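Uncharacterized protein (Bacteroides eggerthii, PDB 4FTD) is of unknown function but combines a six-bladed beta-propeller with an immunoglobulin-like domain and may take part in carbohydrate metabolism. Local coordinates at residues S131-N136 and S438-C443; S152-T155 and H160-H163; L180-V185 and Y190-G195. All blocks are in the same frame, centred on the assembly; numbering follows the deposited sequence.

From the N terminus, the chain runs through the immunoglobulin-like domain and enters the propeller at strand 120-125. The loop that follows carries 131-136; its partner 438-443 comes only near the C terminus, so contact 1 closes nearly the whole propeller and spans both other contacts. Contact 2 closes the short loop between strands 147-152 and 163-166 of one blade. Contact 3 comes next in series, closing the passage from that blade to the one starting with strand 190-198. Contact 2 touches both others: H160 probably hydrogen-bonds D132 of contact 1, and P162 O lies 3.1 Å from L180 N of contact 3, a probable hydrogen bond. Contacts 1 and 3 do not touch.

Contact 1 (S131-N136 and S438-C443); sequences SDFATN and SGFVIC
F133 lays its side chain against the backbone of G439 and the ring of F440, where the two ends of the six-bladed propeller come together. Strand 120-125 enters the blade otherwise built from the C-terminal strands 412-420, 426-435 and 439-446, the ring closure often called molecular velcro; 131-136 lies in the loop from that strand to the next blade. The contact is small, buried and apolar across the two segments. CB of F133 rests 3.8 Å from CA of G439, and farther out along the same side chain CE2 of F133 comes to 4.0 Å from CD2 of F440. The two side chains cross at about a right angle, CD2 and CE2 of F133 both meeting CD2 of F440. Glycine suits position 439 for a backbone reason: with phi at 115°, a side chain would be jammed against the carbonyl oxygen of S438. S438 and G439 together face R435 in a classic beta bulge, at the point where strand 439-446 begins. F440 holds CG between its backbone N and carbonyl carbon (chi1 71°), which brings the ring round to F133. Behind the pair, F124 of strand 120-125 meets the F440 ring with planes at about 25°, while V148 and V150 of the next blade touch F440 and F133 respectively, so the two phenylalanines pack in the seam between blades. F133 belongs to a short 3-10 segment, in which A134 N donates to S131 O at 3.0 Å. D132 of the same segment is bonded through OD1 to N158 and through OD2 to H160 ND1. On the other segment S438 OG is bonded to R435 NH1 and to the carbonyl oxygen of G403.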
ATOM      1  N   SER A 131     -14.387  -2.135 -18.867  1.00 41.18           N
ATOM      2  CA  SER A 131     -14.460  -2.437 -20.322  1.00 47.11           C
ATOM      3  C   SER A 131     -13.356  -1.754 -21.134  1.00 46.02           C
ATOM      4  O   SER A 131     -12.764  -2.369 -22.012  1.00 47.06           O
ATOM      5  CB  SER A 131     -15.856  -2.082 -20.909  1.00 49.46           C
ATOM      6  OG  SER A 131     -16.060  -0.688 -20.715  1.00 52.71           O
ATOM      7  N   ASP A 132     -13.039  -0.508 -20.808  1.00 42.39           N
ATOM      8  CA  ASP A 132     -11.909   0.200 -21.512  1.00 45.16           C
ATOM      9  C   ASP A 132     -10.549  -0.418 -21.318  1.00 40.47           C
ATOM     10  O   ASP A 132      -9.698  -0.360 -22.198  1.00 44.14           O
ATOM     11  CB  ASP A 132     -11.883   1.669 -21.175  1.00 38.93           C
ATOM     12  CG  ASP A 132     -13.137   2.372 -21.639  1.00 45.26           C
ATOM     13  OD1 ASP A 132     -13.689   2.047 -22.709  1.00 47.78           O
ATOM     14  OD2 ASP A 132     -13.585   3.266 -20.915  1.00 46.25           O
ATOM     15  N   PHE A 133     -10.386  -1.091 -20.189  1.00 41.09           N
ATOM     16  CA  PHE A 133      -9.197  -1.879 -19.919  1.00 39.49           C
ATOM     17  C   PHE A 133      -9.128  -3.264 -20.541  1.00 43.44           C
ATOM     18  O   PHE A 133      -8.200  -3.987 -20.250  1.00 53.73           O
ATOM     19  CB  PHE A 133      -8.938  -1.990 -18.392  1.00 47.08           C
ATOM     20  CG  PHE A 133      -8.265  -0.801 -17.835  1.00 50.22           C
ATOM     21  CD1 PHE A 133      -6.953  -0.587 -18.131  1.00 63.31           C
ATOM     22  CD2 PHE A 133      -8.934   0.083 -17.009  1.00 65.22           C
ATOM     23  CE1 PHE A 133      -6.293   0.509 -17.660  1.00122.08           C
ATOM     24  CE2 PHE A 133      -8.294   1.193 -16.522  1.00133.73           C
ATOM     25  CZ  PHE A 133      -6.960   1.404 -16.849  1.00177.00           C
ATOM     26  N   ALA A 134     -10.083  -3.632 -21.369  1.00 42.85           N
ATOM     27  CA  ALA A 134     -10.036  -4.892 -22.051  1.00 50.20           C
ATOM     28  C   ALA A 134      -9.211  -4.784 -23.319  1.00 51.78           C
ATOM     29  O   ALA A 134      -8.971  -5.785 -23.917  1.00 52.63           O
ATOM     30  CB  ALA A 134     -11.430  -5.394 -22.364  1.00 50.26           C
ATOM     31  N   THR A 135      -8.764  -3.601 -23.735  1.00 45.93           N
ATOM     32  CA  THR A 135      -7.918  -3.466 -24.959  1.00 43.22           C
ATOM     33  C   THR A 135      -6.685  -2.713 -24.636  1.00 49.83           C
ATOM     34  O   THR A 135      -6.602  -2.099 -23.600  1.00 45.21           O
ATOM     35  CB  THR A 135      -8.633  -2.766 -26.138  1.00 54.87           C
ATOM     36  OG1 THR A 135      -8.581  -1.341 -26.009  1.00 48.94           O
ATOM     37  CG2 THR A 135     -10.094  -3.229 -26.252  1.00 53.87           C
ATOM     38  N   ASN A 136      -5.723  -2.717 -25.541  1.00 42.83           N
ATOM     39  CA  ASN A 136      -4.522  -1.932 -25.309  1.00 50.68           C
ATOM     40  C   ASN A 136      -4.689  -0.456 -25.681  1.00 38.60           C
ATOM     41  O   ASN A 136      -3.726   0.275 -25.772  1.00 42.08           O
ATOM     42  CB  ASN A 136      -3.322  -2.588 -25.950  1.00 54.32           C
ATOM     43  CG  ASN A 136      -3.359  -2.561 -27.438  1.00 49.90           C
ATOM     44  OD1 ASN A 136      -4.252  -1.978 -28.057  1.00 48.01           O
ATOM     45  ND2 ASN A 136      -2.357  -3.176 -28.038  1.00 49.74           N
ATOM     46  N   SER A 438      -6.098  -6.176 -17.976  1.00 40.90           N
ATOM     47  CA  SER A 438      -6.593  -6.931 -16.816  1.00 39.90           C
ATOM     48  C   SER A 438      -7.621  -6.147 -16.021  1.00 41.00           C
ATOM     49  O   SER A 438      -8.533  -6.717 -15.502  1.00 39.86           O
ATOM     50  CB  SER A 438      -5.484  -7.327 -15.886  1.00 44.43           C
ATOM     51  OG  SER A 438      -4.527  -8.094 -16.559  1.00 42.01           O
ATOM     52  N   GLY A 439      -7.456  -4.833 -15.891  1.00 36.88           N
ATOM     53  CA  GLY A 439      -8.402  -4.007 -15.159  1.00 41.64           C
ATOM     54  C   GLY A 439      -7.769  -3.392 -13.903  1.00 41.74           C
ATOM     55  O   GLY A 439      -6.569  -3.286 -13.812  1.00 41.39           O
ATOM     56  N   PHE A 440      -8.600  -3.007 -12.939  1.00 43.63           N
ATOM     57  CA  PHE A 440      -8.128  -2.346 -11.729  1.00 43.91           C
ATOM     58  C   PHE A 440      -8.869  -2.802 -10.489  1.00 42.64           C
ATOM     59  O   PHE A 440      -9.944  -3.361 -10.604  1.00 39.19           O
ATOM     60  CB  PHE A 440      -8.161  -0.831 -11.887  1.00 37.68           C
ATOM     61  CG  PHE A 440      -9.542  -0.182 -11.910  1.00 36.83           C
ATOM     62  CD1 PHE A 440     -10.196   0.136 -10.732  1.00 39.44           C
ATOM     63  CD2 PHE A 440     -10.142   0.188 -13.130  1.00 44.57           C
ATOM     64  CE1 PHE A 440     -11.459   0.746 -10.751  1.00 41.01           C
ATOM     65  CE2 PHE A 440     -11.374   0.808 -13.159  1.00 43.16           C
ATOM     66  CZ  PHE A 440     -12.023   1.107 -11.969  1.00 41.69           C
ATOM     67  N   VAL A 441      -8.288  -2.542  -9.324  1.00 41.53           N
ATOM     68  CA  VAL A 441      -8.871  -2.929  -8.023  1.00 43.00           C
ATOM     69  C   VAL A 441      -8.574  -1.827  -6.995  1.00 38.77           C
ATOM     70  O   VAL A 441      -7.538  -1.110  -7.080  1.00 40.97           O
ATOM     71  CB  VAL A 441      -8.332  -4.312  -7.562  1.00 39.48           C
ATOM     72  CG1 VAL A 441      -6.854  -4.261  -7.212  1.00 38.89           C
ATOM     73  CG2 VAL A 441      -9.093  -4.882  -6.373  1.00 38.92           C
ATOM     74  N   ILE A 442      -9.521  -1.625  -6.068  1.00 40.29           N
ATOM     75  CA  ILE A 442      -9.306  -0.844  -4.879  1.00 45.86           C
ATOM     76  C   ILE A 442      -9.469  -1.804  -3.684  1.00 46.88           C
ATOM     77  O   ILE A 442     -10.505  -2.452  -3.564  1.00 45.40           O
ATOM     78  CB  ILE A 442     -10.321   0.279  -4.750  1.00 47.09           C
ATOM     79  CG1 ILE A 442     -10.215   1.240  -5.951  1.00 44.17           C
ATOM     80  CG2 ILE A 442     -10.114   1.000  -3.396  1.00 45.79           C
ATOM     81  CD1 ILE A 442     -11.436   2.134  -6.124  1.00 42.54           C
ATOM     82  N   CYS A 443      -8.443  -1.903  -2.830  1.00 41.15           N
ATOM     83  CA  CYS A 443      -8.461  -2.760  -1.643  1.00 44.94           C
ATOM     84  C   CYS A 443      -8.273  -1.893  -0.417  1.00 48.95           C
ATOM     85  O   CYS A 443      -7.259  -1.181  -0.324  1.00 50.01           O
ATOM     86  CB  CYS A 443      -7.321  -3.755  -1.703  1.00 48.73           C
ATOM     87  SG  CYS A 443      -7.351  -4.746  -3.183  1.00 50.48           S
TER

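Contact 2 (S152-T155 and H160-H163); sequences SRPT and HTPH
S152 reaches with its hydroxyl into the bend formed by 160-163. Its OG may give a weak hydrogen bond to H160 O, 3.2 Å away, in competition with a neighbouring acceptor. T161 O lies 3.0 Å from S152 OG, and the imidazole of H163 presents its edge to the same hydroxyl. That imidazole is turned back along its own segment by a chi1 of 57°, which lets ND1 donate to T161 O at 2.9 Å, the oxygen lying near the ring plane and the N-H pointing at it with an angle of 155°. On the far side of the ring NE2 is bonded to the hydroxyl of Y130. H160 meets S152 OG through its CB, at 3.6 Å; with CG anti to the carbonyl carbon (chi1 -71°), its ring leads away to D132, which ND1 reaches. The two segments are the arms of the loop joining the neighbouring antiparallel strands 147-152 and 163-166 within one propeller blade. A leucine in place of H163 would probably leave T161 O without its imidazole donor and the Y130 hydroxyl without its ring nitrogen. Farther along, P154 CG packs on the methyl CG2 of T161 at 4.0 Å, and P162 sets its CD 3.3 Å from S152 O. One water joins the two arms, accepting from T155 N at 2.9 Å and from H160 N at 2.8 Å.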
ATOM      1  N   SER A 152      -8.354   6.446 -21.369  1.00 35.40           N
ATOM      2  CA  SER A 152      -8.798   5.682 -22.509  1.00 39.21           C
ATOM      3  C   SER A 152      -8.684   6.470 -23.824  1.00 38.92           C
ATOM      4  O   SER A 152      -9.040   7.619 -23.895  1.00 36.59           O
ATOM      5  CB  SER A 152     -10.255   5.230 -22.324  1.00 36.86           C
ATOM      6  OG  SER A 152     -11.082   6.326 -22.018  1.00 43.63           O
ATOM      7  N   ARG A 153      -8.077   5.838 -24.819  1.00 41.16           N
ATOM      8  CA  ARG A 153      -8.082   6.362 -26.169  1.00 40.02           C
ATOM      9  C   ARG A 153      -9.329   5.717 -26.819  1.00 33.23           C
ATOM     10  O   ARG A 153      -9.626   4.557 -26.577  1.00 43.49           O
ATOM     11  CB  ARG A 153      -6.833   5.943 -26.930  1.00 34.79           C
ATOM     12  CG  ARG A 153      -5.586   6.735 -26.532  1.00 39.71           C
ATOM     13  CD  ARG A 153      -4.454   6.359 -27.470  1.00 41.03           C
ATOM     14  NE  ARG A 153      -3.965   5.047 -27.067  1.00 40.34           N
ATOM     15  CZ  ARG A 153      -3.580   4.054 -27.881  1.00 49.11           C
ATOM     16  NH1 ARG A 153      -3.658   4.140 -29.202  1.00 44.53           N
ATOM     17  NH2 ARG A 153      -3.157   2.917 -27.342  1.00 40.43           N
ATOM     18  N   PRO A 154     -10.057   6.490 -27.620  1.00 37.99           N
ATOM     19  CA  PRO A 154     -11.334   6.010 -28.119  1.00 39.92           C
ATOM     20  C   PRO A 154     -11.209   4.866 -29.136  1.00 45.24           C
ATOM     21  O   PRO A 154     -10.496   4.986 -30.098  1.00 39.84           O
ATOM     22  CB  PRO A 154     -11.960   7.233 -28.761  1.00 43.94           C
ATOM     23  CG  PRO A 154     -10.851   8.220 -28.958  1.00 42.60           C
ATOM     24  CD  PRO A 154      -9.801   7.896 -27.956  1.00 37.55           C
ATOM     25  N   THR A 155     -11.969   3.805 -28.952  1.00 43.14           N
ATOM     26  CA  THR A 155     -11.888   2.670 -29.855  1.00 42.31           C
ATOM     27  C   THR A 155     -13.187   1.898 -29.806  1.00 44.21           C
ATOM     28  O   THR A 155     -13.991   2.087 -28.880  1.00 42.08           O
ATOM     29  CB  THR A 155     -10.623   1.789 -29.538  1.00 47.23           C
ATOM     30  OG1 THR A 155     -10.458   0.911 -30.612  1.00 45.64           O
ATOM     31  CG2 THR A 155     -10.744   0.961 -28.275  1.00 43.15           C
ATOM     32  N   HIS A 160     -14.600   5.836 -25.888  1.00 39.01           N
ATOM     33  CA  HIS A 160     -14.403   6.668 -24.666  1.00 37.32           C
ATOM     34  C   HIS A 160     -13.084   7.430 -24.740  1.00 35.43           C
ATOM     35  O   HIS A 160     -12.056   6.854 -25.064  1.00 42.00           O
ATOM     36  CB  HIS A 160     -14.370   5.814 -23.367  1.00 41.29           C
ATOM     37  CG  HIS A 160     -15.700   5.240 -22.971  1.00 51.80           C
ATOM     38  ND1 HIS A 160     -15.834   4.218 -22.048  1.00 48.33           N
ATOM     39  CD2 HIS A 160     -16.956   5.549 -23.377  1.00 52.80           C
ATOM     40  CE1 HIS A 160     -17.115   3.920 -21.910  1.00 57.97           C
ATOM     41  NE2 HIS A 160     -17.817   4.706 -22.711  1.00 51.11           N
ATOM     42  N   THR A 161     -13.163   8.725 -24.485  1.00 35.22           N
ATOM     43  CA  THR A 161     -11.966   9.581 -24.265  1.00 34.35           C
ATOM     44  C   THR A 161     -11.679   9.558 -22.741  1.00 35.47           C
ATOM     45  O   THR A 161     -12.419   8.966 -21.954  1.00 38.62           O
ATOM     46  CB  THR A 161     -12.214  10.969 -24.864  1.00 37.97           C
ATOM     47  OG1 THR A 161     -13.405  11.479 -24.299  1.00 42.47           O
ATOM     48  CG2 THR A 161     -12.366  10.933 -26.438  1.00 36.51           C
ATOM     49  N   PRO A 162     -10.545  10.144 -22.302  1.00 34.11           N
ATOM     50  CA  PRO A 162     -10.163  10.030 -20.890  1.00 34.18           C
ATOM     51  C   PRO A 162     -11.216  10.563 -19.917  1.00 34.22           C
ATOM     52  O   PRO A 162     -11.866  11.591 -20.182  1.00 40.74           O
ATOM     53  CB  PRO A 162      -8.857  10.838 -20.822  1.00 34.70           C
ATOM     54  CG  PRO A 162      -8.291  10.699 -22.226  1.00 36.37           C
ATOM     55  CD  PRO A 162      -9.511  10.762 -23.121  1.00 35.06           C
ATOM     56  N   HIS A 163     -11.420   9.827 -18.833  1.00 36.21           N
ATOM     57  CA  HIS A 163     -12.491  10.111 -17.955  1.00 34.64           C
ATOM     58  C   HIS A 163     -12.213   9.722 -16.520  1.00 37.57           C
ATOM     59  O   HIS A 163     -11.295   9.002 -16.237  1.00 37.34           O
ATOM     60  CB  HIS A 163     -13.769   9.409 -18.445  1.00 41.12           C
ATOM     61  CG  HIS A 163     -13.639   7.924 -18.584  1.00 38.29           C
ATOM     62  ND1 HIS A 163     -12.993   7.345 -19.664  1.00 37.58           N
ATOM     63  CD2 HIS A 163     -14.115   6.895 -17.815  1.00 41.12           C
ATOM     64  CE1 HIS A 163     -13.099   6.017 -19.554  1.00 42.13           C
ATOM     65  NE2 HIS A 163     -13.742   5.716 -18.428  1.00 37.39           N
TER
HETATM   66  O   HOH W   1     -12.822   3.640 -26.172  1.00 41.65           O

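Contact 3 (L180-V185 and Y190-G195); sequences LDVTGV and YDYNMG
V185 pushes one methyl at the rim of the Y192 ring: CG1 sits near the ring plane, 3.6 Å from CD2 of Y192. That methyl gets there because it lies anti to the valine's backbone N (chi1 176°), and the two side chains cross at about a right angle. The CB of Y192 points toward 180-185, and its chi1 is 30°, well off a staggered value. P162 CG lies over a face of the ring, 3.4 Å from Y192 CE1, while V185 meets the edge. The contact spans the passage between two propeller blades, where the chain, after strand 178-179, turns a corner at D191 within 190-198. The third residue here, D191, brings its CB to 3.8 Å from V185 O, while its carboxylate is taken by a salt bridge from OD2 to K186. V182 adds a looser touch on Y192, and V182 to V185 form a type II beta turn in which G184 takes the positive phi. Overlapping the start of that turn is an Asx turn: D181 OD1 accepts both from T183 N, at 2.9 Å, and from T183 OG1, at 2.7 Å.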
ATOM      1  N   LEU A 180     -13.405  14.178 -19.336  1.00 40.42           N
ATOM      2  CA  LEU A 180     -12.651  15.385 -19.358  1.00 39.63           C
ATOM      3  C   LEU A 180     -12.865  16.147 -20.639  1.00 40.03           C
ATOM      4  O   LEU A 180     -13.031  15.553 -21.707  1.00 40.56           O
ATOM      5  CB  LEU A 180     -11.172  15.020 -19.230  1.00 39.05           C
ATOM      6  CG  LEU A 180     -10.726  14.440 -17.876  1.00 43.17           C
ATOM      7  CD1 LEU A 180      -9.272  13.945 -17.986  1.00 42.69           C
ATOM      8  CD2 LEU A 180     -10.852  15.453 -16.716  1.00 41.98           C
ATOM      9  N   ASP A 181     -12.786  17.473 -20.555  1.00 41.84           N
ATOM     10  CA  ASP A 181     -12.753  18.324 -21.744  1.00 42.16           C
ATOM     11  C   ASP A 181     -11.428  18.092 -22.432  1.00 45.46           C
ATOM     12  O   ASP A 181     -10.388  18.377 -21.847  1.00 40.02           O
ATOM     13  CB  ASP A 181     -12.938  19.785 -21.331  1.00 44.91           C
ATOM     14  CG  ASP A 181     -12.968  20.742 -22.500  1.00 52.05           C
ATOM     15  OD1 ASP A 181     -12.641  20.369 -23.648  1.00 46.47           O
ATOM     16  OD2 ASP A 181     -13.324  21.903 -22.249  1.00 61.00           O
ATOM     17  N   VAL A 182     -11.453  17.518 -23.649  1.00 42.04           N
ATOM     18  CA  VAL A 182     -10.221  17.229 -24.416  1.00 42.11           C
ATOM     19  C   VAL A 182     -10.137  18.123 -25.679  1.00 41.07           C
ATOM     20  O   VAL A 182      -9.421  17.821 -26.616  1.00 39.63           O
ATOM     21  CB  VAL A 182     -10.023  15.712 -24.702  1.00 41.80           C
ATOM     22  CG1 VAL A 182      -9.672  14.954 -23.429  1.00 42.04           C
ATOM     23  CG2 VAL A 182     -11.259  15.107 -25.374  1.00 37.98           C
ATOM     24  N   THR A 183     -10.817  19.266 -25.685  1.00 41.86           N
ATOM     25  CA  THR A 183     -10.709  20.230 -26.820  1.00 48.87           C
ATOM     26  C   THR A 183      -9.255  20.666 -26.983  1.00 48.44           C
ATOM     27  O   THR A 183      -8.604  21.022 -26.008  1.00 43.71           O
ATOM     28  CB  THR A 183     -11.583  21.465 -26.598  1.00 52.14           C
ATOM     29  OG1 THR A 183     -12.864  21.015 -26.224  1.00 58.07           O
ATOM     30  CG2 THR A 183     -11.741  22.305 -27.899  1.00 53.33           C
ATOM     31  N   GLY A 184      -8.709  20.494 -28.183  1.00 53.37           N
ATOM     32  CA  GLY A 184      -7.286  20.829 -28.437  1.00 46.00           C
ATOM     33  C   GLY A 184      -6.248  19.897 -27.859  1.00 45.63           C
ATOM     34  O   GLY A 184      -5.056  20.177 -27.972  1.00 51.12           O
ATOM     35  N   VAL A 185      -6.668  18.780 -27.244  1.00 39.82           N
ATOM     36  CA  VAL A 185      -5.748  17.819 -26.701  1.00 37.66           C
ATOM     37  C   VAL A 185      -5.412  16.855 -27.866  1.00 44.68           C
ATOM     38  O   VAL A 185      -5.996  15.765 -28.010  1.00 45.86           O
ATOM     39  CB  VAL A 185      -6.314  17.120 -25.446  1.00 40.53           C
ATOM     40  CG1 VAL A 185      -5.349  16.034 -24.943  1.00 40.93           C
ATOM     41  CG2 VAL A 185      -6.590  18.162 -24.376  1.00 42.13           C
ATOM     42  N   TYR A 190       0.363   9.212 -30.123  1.00 36.69           N
ATOM     43  CA  TYR A 190      -0.926   9.101 -29.429  1.00 37.60           C
ATOM     44  C   TYR A 190      -1.181  10.429 -28.783  1.00 41.46           C
ATOM     45  O   TYR A 190      -0.267  11.082 -28.245  1.00 33.73           O
ATOM     46  CB  TYR A 190      -1.010   8.023 -28.328  1.00 37.84           C
ATOM     47  CG  TYR A 190      -0.592   6.596 -28.677  1.00 35.30           C
ATOM     48  CD1 TYR A 190      -0.582   6.119 -29.964  1.00 42.91           C
ATOM     49  CD2 TYR A 190      -0.302   5.669 -27.639  1.00 41.48           C
ATOM     50  CE1 TYR A 190      -0.211   4.800 -30.254  1.00 46.74           C
ATOM     51  CE2 TYR A 190       0.064   4.349 -27.923  1.00 48.74           C
ATOM     52  CZ  TYR A 190       0.107   3.918 -29.244  1.00 54.80           C
ATOM     53  OH  TYR A 190       0.499   2.616 -29.575  1.00 61.50           O
ATOM     54  N   ASP A 191      -2.417  10.869 -28.830  1.00 33.92           N
ATOM     55  CA  ASP A 191      -2.766  12.162 -28.216  1.00 37.58           C
ATOM     56  C   ASP A 191      -2.550  12.151 -26.689  1.00 36.29           C
ATOM     57  O   ASP A 191      -2.334  13.160 -26.084  1.00 36.00           O
ATOM     58  CB  ASP A 191      -4.222  12.453 -28.463  1.00 35.71           C
ATOM     59  CG  ASP A 191      -4.542  12.767 -29.938  1.00 42.87           C
ATOM     60  OD1 ASP A 191      -3.663  13.187 -30.700  1.00 45.95           O
ATOM     61  OD2 ASP A 191      -5.721  12.588 -30.280  1.00 45.90           O
ATOM     62  N   TYR A 192      -2.807  11.003 -26.077  1.00 34.96           N
ATOM     63  CA  TYR A 192      -2.587  10.759 -24.660  1.00 36.56           C
ATOM     64  C   TYR A 192      -2.347   9.248 -24.470  1.00 35.10           C
ATOM     65  O   TYR A 192      -2.765   8.416 -25.278  1.00 40.86           O
ATOM     66  CB  TYR A 192      -3.684  11.294 -23.770  1.00 34.87           C
ATOM     67  CG  TYR A 192      -5.031  11.293 -24.448  1.00 34.35           C
ATOM     68  CD1 TYR A 192      -5.755  10.117 -24.558  1.00 35.32           C
ATOM     69  CD2 TYR A 192      -5.546  12.450 -25.002  1.00 40.30           C
ATOM     70  CE1 TYR A 192      -6.949  10.084 -25.248  1.00 35.72           C
ATOM     71  CE2 TYR A 192      -6.783  12.436 -25.685  1.00 37.55           C
ATOM     72  CZ  TYR A 192      -7.450  11.247 -25.794  1.00 36.21           C
ATOM     73  OH  TYR A 192      -8.622  11.139 -26.424  1.00 42.04           O
ATOM     74  N   ASN A 193      -1.675   8.942 -23.378  1.00 34.89           N
ATOM     75  CA  ASN A 193      -1.252   7.599 -23.057  1.00 32.39           C
ATOM     76  C   ASN A 193      -1.111   7.409 -21.573  1.00 35.99           C
ATOM     77  O   ASN A 193      -1.869   6.649 -20.997  1.00 33.54           O
ATOM     78  CB  ASN A 193       0.028   7.265 -23.790  1.00 30.72           C
ATOM     79  CG  ASN A 193       0.355   5.762 -23.771  1.00 39.54           C
ATOM     80  OD1 ASN A 193      -0.532   4.953 -24.019  1.00 36.53           O
ATOM     81  ND2 ASN A 193       1.624   5.387 -23.509  1.00 33.67           N
HETATM   82  N   MSE A 194      -0.194   8.127 -20.908  1.00 36.05           N
HETATM   83  CA  MSE A 194      -0.079   8.030 -19.422  1.00 36.05           C
HETATM   84  C   MSE A 194      -0.783   9.229 -18.800  1.00 35.87           C
HETATM   85  O   MSE A 194      -1.070  10.187 -19.463  1.00 36.34           O
HETATM   86  CB  MSE A 194       1.389   8.055 -18.994  1.00 35.03           C
HETATM   87  CG  MSE A 194       2.166   6.893 -19.506  1.00 37.76           C
HETATM   88 SE   MSE A 194       1.541   5.187 -18.638  0.75 44.97          SE
HETATM   89  CE  MSE A 194       0.732   4.186 -20.145  1.00 37.62           C
ATOM     90  N   GLY A 195      -1.037   9.161 -17.502  1.00 33.99           N
ATOM     91  CA  GLY A 195      -1.531  10.328 -16.779  1.00 30.20           C
ATOM     92  C   GLY A 195      -1.568  10.010 -15.295  1.00 32.37           C
ATOM     93  O   GLY A 195      -1.210   8.902 -14.896  1.00 36.32           O
TER